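Local coordinates for protein DnaB intein (Synechocystis sp., PDB 1MI8) that probably excises itself from a replicative DNA helicase precursor by protein splicing, a reaction that includes side-chain cyclization of an asparagine, at residues G16-I21 and A149-V154; L78-W83 and I120-I125. The protein carries 4 engineered substitutions. All blocks are in the same frame, centred on the assembly; numbering follows the deposited sequence.

Both contacts belong to the intein splicing domain, an all-beta fold without helices, and their centres lie about 17 Å apart. Contact 1 is a surface contact and purely polar: one salt bridge, with a water that bridges more loosely, joins the 17-20 strand to the turn of the 149-154 hairpin. Contact 2 is partly buried and mostly apolar, with an indole wedged against the 78-83 turn. Both border strand 94-98, to which Ile153 of contact 1 and Leu78, Ser121 and Asp123 of contact 2 make backbone hydrogen bonds. Contact 2 is nested within the chain span that contact 1 closes, and the two meet where Ile153 CG2 packs on Trp83 CH2 at 3.7 Å.

Contact 1: G16-I21 and A149-V154; sequences GKRVSI and ANDIIV
Arg18 NH2 and Asp151 OD1 form a salt bridge of 2.9 Å, the sole direct link between 16-21 and 149-154. The side chains cross at about a right angle, and the guanidinium and carboxylate planes stand 75° apart, so this is a single-contact bridge and not the flat, two-pronged pairing an arginine can make with a carboxylate. A water completes the link: it accepts from Arg18 NE at 3.1 Å and donates weakly to Asp151 OD2 at 3.3 Å. The arginine chain bends at chi2 (77°), which turns its end back along its own strand and lets NH1 reach Gly16 O in a weak bond of 3.4 Å. With three nitrogens, arginine suits a place where carboxylate, water and carbonyl lie in different directions. Asp151 stands in a type I' turn from Ala149 to Ile152, whose backbone angles in the left-handed region are well tolerated by Asn150 and Asp151. Asn150 ties that turn to Leu9 and Thr68 through its side-chain amide. The bridge lies at the surface, where Arg18 also touches Ser11 of strand 9-12, the antiparallel partner of 17-20, while strand 152-155 pairs with 146-149 and packs against 94-98.

Contact 2: L78-W83 and I120-I125; sequences LTIDGW and ISWDSI. Engineered in segment 120-125: Ser121 (natural residue Tyr).
Trp122 meets the 78-83 hairpin with the six-membered part of its indole, and Ile80 and Leu78 supply most of the surface it buries there. The long, flat indole reaches across from its strand, offering an apolar face to Ile80 and a C-H edge to Leu78 O. With CG1 anti to the carbonyl carbon (chi1 -70°), this branch of Ile80 and not CG2 is laid on the ring, 3.9 Å from Trp122 CE3. Ile120 CD1 comes against the opposite face; both aliphatic arms are offset toward the rim, and such CH groups suit an apolar aromatic face. Leu78 CG lies 4.0 Å from Trp122 CH2, while its carbonyl oxygen sits near the ring plane, 3.4 Å from Trp122 CZ3, where the slightly positive C-H rim suits an oxygen. Leu78 also turns CD1 over the centre of the Trp83 ring, 3.9 Å above its plane, and so packs between two indoles. Ile80 is the second residue of a type I turn closed by Gly82 N to Thr79 O at 3.0 Å; Gly82, with phi 108°, suits a residue without a side chain. Strand 94-98 runs between the segments: Leu78 pairs with Ala96 through the backbone, Ser121 and Asp123 with Leu97 and Ile95, and Trp122 packs on Ala96.

Contact 1: G16-I21 and A149-V154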
loop_
_atom_site.group_PDB
_atom_site.type_symbol
_atom_site.label_atom_id
_atom_site.label_comp_id
_atom_site.label_asym_id
_atom_site.label_seq_id
_atom_site.Cartn_x
_atom_site.Cartn_y
_atom_site.Cartn_z
ATOM N N GLY A 16 26.426 8.435 -15.407
ATOM C CA GLY A 16 26.272 7.540 -14.276
ATOM C C GLY A 16 26.096 8.461 -13.081
ATOM O O GLY A 16 26.116 8.038 -11.925
ATOM N N LYS A 17 25.963 9.751 -13.356
ATOM C CA LYS A 17 25.719 10.680 -12.271
ATOM C C LYS A 17 24.208 10.751 -12.055
ATOM O O LYS A 17 23.394 10.358 -12.933
ATOM C CB LYS A 17 26.227 12.076 -12.583
ATOM C CG LYS A 17 27.560 12.461 -11.938
ATOM C CD LYS A 17 28.792 11.792 -12.579
ATOM C CE LYS A 17 30.091 12.609 -12.238
ATOM N NZ LYS A 17 31.069 11.815 -11.487
ATOM N N ARG A 18 23.861 11.289 -10.891
ATOM C CA ARG A 18 22.483 11.462 -10.453
ATOM C C ARG A 18 22.329 12.886 -9.976
ATOM O O ARG A 18 23.157 13.360 -9.212
ATOM C CB ARG A 18 22.188 10.604 -9.224
ATOM C CG ARG A 18 21.624 9.234 -9.456
ATOM C CD ARG A 18 22.623 8.248 -9.908
ATOM N NE ARG A 18 22.227 6.925 -9.441
ATOM C CZ ARG A 18 22.759 5.795 -9.903
ATOM N NH1 ARG A 18 23.702 5.847 -10.847
ATOM N NH2 ARG A 18 22.367 4.621 -9.421
ATOM N N VAL A 19 21.287 13.571 -10.419
ATOM C CA VAL A 19 21.034 14.885 -9.899
ATOM C C VAL A 19 19.519 14.950 -9.706
ATOM O O VAL A 19 18.757 14.352 -10.485
ATOM C CB VAL A 19 21.585 15.989 -10.863
ATOM C CG1 VAL A 19 22.749 15.417 -11.705
ATOM C CG2 VAL A 19 20.495 16.559 -11.680
ATOM N N SER A 20 19.067 15.615 -8.646
ATOM C CA SER A 20 17.640 15.691 -8.388
ATOM C C SER A 20 16.926 16.261 -9.604
ATOM O O SER A 20 17.511 17.057 -10.346
ATOM C CB SER A 20 17.364 16.581 -7.163
ATOM O OG SER A 20 17.840 17.886 -7.424
ATOM N N ILE A 21 15.681 15.837 -9.821
ATOM C CA ILE A 21 14.900 16.357 -10.944
ATOM C C ILE A 21 14.660 17.872 -10.722
ATOM O O ILE A 21 14.610 18.645 -11.706
ATOM C CB ILE A 21 13.537 15.590 -11.134
ATOM C CG1 ILE A 21 12.831 16.081 -12.396
ATOM C CG2 ILE A 21 12.725 15.676 -9.903
ATOM C CD1 ILE A 21 11.628 15.265 -12.839
ATOM N N ALA A 149 14.353 6.991 -11.921
ATOM C CA ALA A 149 14.502 7.921 -10.852
ATOM C C ALA A 149 14.562 7.112 -9.573
ATOM O O ALA A 149 13.746 6.190 -9.338
ATOM C CB ALA A 149 13.339 8.929 -10.863
ATOM N N ASN A 150 15.536 7.466 -8.731
ATOM C CA ASN A 150 15.760 6.772 -7.495
ATOM C C ASN A 150 15.849 5.315 -7.839
ATOM O O ASN A 150 15.339 4.476 -7.142
ATOM C CB ASN A 150 14.653 7.053 -6.464
ATOM C CG ASN A 150 14.860 8.438 -5.777
ATOM O OD1 ASN A 150 15.715 9.238 -6.208
ATOM N ND2 ASN A 150 14.092 8.714 -4.745
ATOM N N ASP A 151 16.487 5.037 -8.974
ATOM C CA ASP A 151 16.747 3.640 -9.366
ATOM C C ASP A 151 15.499 2.799 -9.548
ATOM O O ASP A 151 15.545 1.577 -9.391
ATOM C CB ASP A 151 17.631 2.980 -8.317
ATOM C CG ASP A 151 19.034 3.538 -8.306
ATOM O OD1 ASP A 151 19.627 3.682 -9.408
ATOM O OD2 ASP A 151 19.555 3.827 -7.191
ATOM N N ILE A 152 14.425 3.440 -9.971
ATOM C CA ILE A 152 13.160 2.765 -10.208
ATOM C C ILE A 152 12.694 3.272 -11.546
ATOM O O ILE A 152 12.916 4.448 -11.897
ATOM C CB ILE A 152 12.114 3.187 -9.152
ATOM C CG1 ILE A 152 12.609 2.783 -7.749
ATOM C CG2 ILE A 152 10.751 2.566 -9.422
ATOM C CD1 ILE A 152 11.672 3.316 -6.659
ATOM N N ILE A 153 12.056 2.398 -12.299
ATOM C CA ILE A 153 11.511 2.798 -13.616
ATOM C C ILE A 153 10.205 3.564 -13.402
ATOM O O ILE A 153 9.284 3.053 -12.755
ATOM C CB ILE A 153 11.150 1.595 -14.478
ATOM C CG1 ILE A 153 12.422 0.780 -14.820
ATOM C CG2 ILE A 153 10.528 2.088 -15.785
ATOM C CD1 ILE A 153 13.322 1.526 -15.739
ATOM N N VAL A 154 10.108 4.778 -13.935
ATOM C CA VAL A 154 8.851 5.516 -13.782
ATOM C C VAL A 154 8.399 6.132 -15.137
ATOM O O VAL A 154 9.224 6.463 -15.982
ATOM C CB VAL A 154 8.990 6.637 -12.717
ATOM C CG1 VAL A 154 9.511 6.020 -11.393
ATOM C CG2 VAL A 154 9.934 7.768 -13.224
HETATM O O HOH W 1 19.504 7.023 -7.984
#

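Contact 2: L78-W83 and I120-I125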
loop_
_atom_site.group_PDB
_atom_site.type_symbol
_atom_site.label_atom_id
_atom_site.label_comp_id
_atom_site.label_asym_id
_atom_site.label_seq_id
_atom_site.Cartn_x
_atom_site.Cartn_y
_atom_site.Cartn_z
ATOM N N LEU A 78 6.041 0.477 -13.584
ATOM C CA LEU A 78 5.890 -0.639 -14.464
ATOM C C LEU A 78 5.779 -1.924 -13.724
ATOM O O LEU A 78 6.709 -2.359 -13.031
ATOM C CB LEU A 78 7.002 -0.669 -15.500
ATOM C CG LEU A 78 6.901 -1.820 -16.507
ATOM C CD1 LEU A 78 5.593 -1.736 -17.399
ATOM C CD2 LEU A 78 8.131 -1.766 -17.362
ATOM N N THR A 79 4.584 -2.505 -13.892
ATOM C CA THR A 79 4.186 -3.761 -13.257
ATOM C C THR A 79 4.363 -4.951 -14.228
ATOM O O THR A 79 4.503 -4.745 -15.437
ATOM C CB THR A 79 2.689 -3.589 -12.820
ATOM O OG1 THR A 79 2.642 -3.049 -11.486
ATOM C CG2 THR A 79 1.941 -4.752 -12.954
ATOM N N ILE A 80 4.384 -6.181 -13.694
ATOM C CA ILE A 80 4.483 -7.360 -14.525
ATOM C C ILE A 80 3.308 -7.306 -15.488
ATOM O O ILE A 80 3.432 -7.738 -16.618
ATOM C CB ILE A 80 4.414 -8.679 -13.707
ATOM C CG1 ILE A 80 5.713 -8.848 -12.873
ATOM C CG2 ILE A 80 4.356 -9.853 -14.657
ATOM C CD1 ILE A 80 5.638 -9.885 -11.719
ATOM N N ASP A 81 2.146 -6.797 -15.087
ATOM C CA ASP A 81 1.182 -6.749 -16.170
ATOM C C ASP A 81 0.851 -5.345 -16.667
ATOM O O ASP A 81 -0.279 -5.001 -16.962
ATOM C CB ASP A 81 -0.058 -7.686 -15.932
ATOM C CG ASP A 81 -0.950 -7.276 -14.790
ATOM O OD1 ASP A 81 -1.587 -6.221 -14.931
ATOM O OD2 ASP A 81 -1.039 -8.032 -13.771
ATOM N N GLY A 82 1.898 -4.536 -16.806
ATOM C CA GLY A 82 1.724 -3.199 -17.334
ATOM C C GLY A 82 1.852 -2.007 -16.415
ATOM O O GLY A 82 2.086 -2.138 -15.240
ATOM N N TRP A 83 1.697 -0.825 -16.975
ATOM C CA TRP A 83 1.799 0.376 -16.173
ATOM C C TRP A 83 0.598 0.513 -15.231
ATOM O O TRP A 83 -0.537 0.252 -15.624
ATOM C CB TRP A 83 1.932 1.580 -17.080
ATOM C CG TRP A 83 3.237 1.621 -17.848
ATOM C CD1 TRP A 83 3.429 1.335 -19.193
ATOM C CD2 TRP A 83 4.501 2.106 -17.369
ATOM N NE1 TRP A 83 4.718 1.636 -19.570
ATOM C CE2 TRP A 83 5.400 2.113 -18.477
ATOM C CE3 TRP A 83 4.959 2.539 -16.121
ATOM C CZ2 TRP A 83 6.717 2.550 -18.371
ATOM C CZ3 TRP A 83 6.294 2.980 -16.010
ATOM C CH2 TRP A 83 7.156 2.980 -17.132
ATOM N N ILE A 120 16.113 -5.950 -16.330
ATOM C CA ILE A 120 15.470 -5.436 -15.126
ATOM C C ILE A 120 15.142 -6.478 -14.049
ATOM O O ILE A 120 15.091 -7.691 -14.313
ATOM C CB ILE A 120 14.176 -4.647 -15.483
ATOM C CG1 ILE A 120 13.166 -5.584 -16.119
ATOM C CG2 ILE A 120 14.486 -3.475 -16.494
ATOM C CD1 ILE A 120 11.878 -4.895 -16.436
ATOM N N SER A 121 14.996 -5.985 -12.829
ATOM C CA SER A 121 14.660 -6.795 -11.665
ATOM C C SER A 121 13.204 -6.431 -11.357
ATOM O O SER A 121 12.840 -5.233 -11.432
ATOM C CB SER A 121 15.548 -6.408 -10.487
ATOM O OG SER A 121 16.002 -7.564 -9.778
ATOM N N TRP A 122 12.375 -7.428 -11.061
ATOM C CA TRP A 122 10.947 -7.183 -10.735
ATOM C C TRP A 122 10.848 -7.364 -9.248
ATOM O O TRP A 122 10.762 -8.484 -8.755
ATOM C CB TRP A 122 10.076 -8.180 -11.474
ATOM C CG TRP A 122 10.100 -7.981 -12.941
ATOM C CD1 TRP A 122 10.825 -8.688 -13.869
ATOM C CD2 TRP A 122 9.311 -7.050 -13.677
ATOM N NE1 TRP A 122 10.517 -8.262 -15.122
ATOM C CE2 TRP A 122 9.583 -7.261 -15.036
ATOM C CE3 TRP A 122 8.390 -6.046 -13.311
ATOM C CZ2 TRP A 122 8.958 -6.516 -16.047
ATOM C CZ3 TRP A 122 7.779 -5.305 -14.319
ATOM C CH2 TRP A 122 8.058 -5.545 -15.659
ATOM N N ASP A 123 10.917 -6.248 -8.525
ATOM C CA ASP A 123 10.979 -6.261 -7.050
ATOM C C ASP A 123 9.623 -6.028 -6.399
ATOM O O ASP A 123 8.813 -5.241 -6.912
ATOM C CB ASP A 123 11.979 -5.171 -6.598
ATOM C CG ASP A 123 12.583 -5.432 -5.224
ATOM O OD1 ASP A 123 12.526 -6.564 -4.783
ATOM O OD2 ASP A 123 13.124 -4.493 -4.601
ATOM N N SER A 124 9.387 -6.714 -5.275
ATOM C CA SER A 124 8.131 -6.600 -4.542
ATOM C C SER A 124 7.994 -5.268 -3.868
ATOM O O SER A 124 8.957 -4.687 -3.432
ATOM C CB SER A 124 8.023 -7.652 -3.434
ATOM O OG SER A 124 7.882 -8.947 -3.968
ATOM N N ILE A 125 6.776 -4.779 -3.805
ATOM C CA ILE A 125 6.482 -3.562 -3.105
ATOM C C ILE A 125 6.364 -3.957 -1.654
ATOM O O ILE A 125 5.714 -4.946 -1.340
ATOM C CB ILE A 125 5.135 -2.960 -3.553
ATOM C CG1 ILE A 125 5.208 -2.623 -5.055
ATOM C CG2 ILE A 125 4.869 -1.664 -2.767
ATOM C CD1 ILE A 125 3.876 -2.498 -5.689
#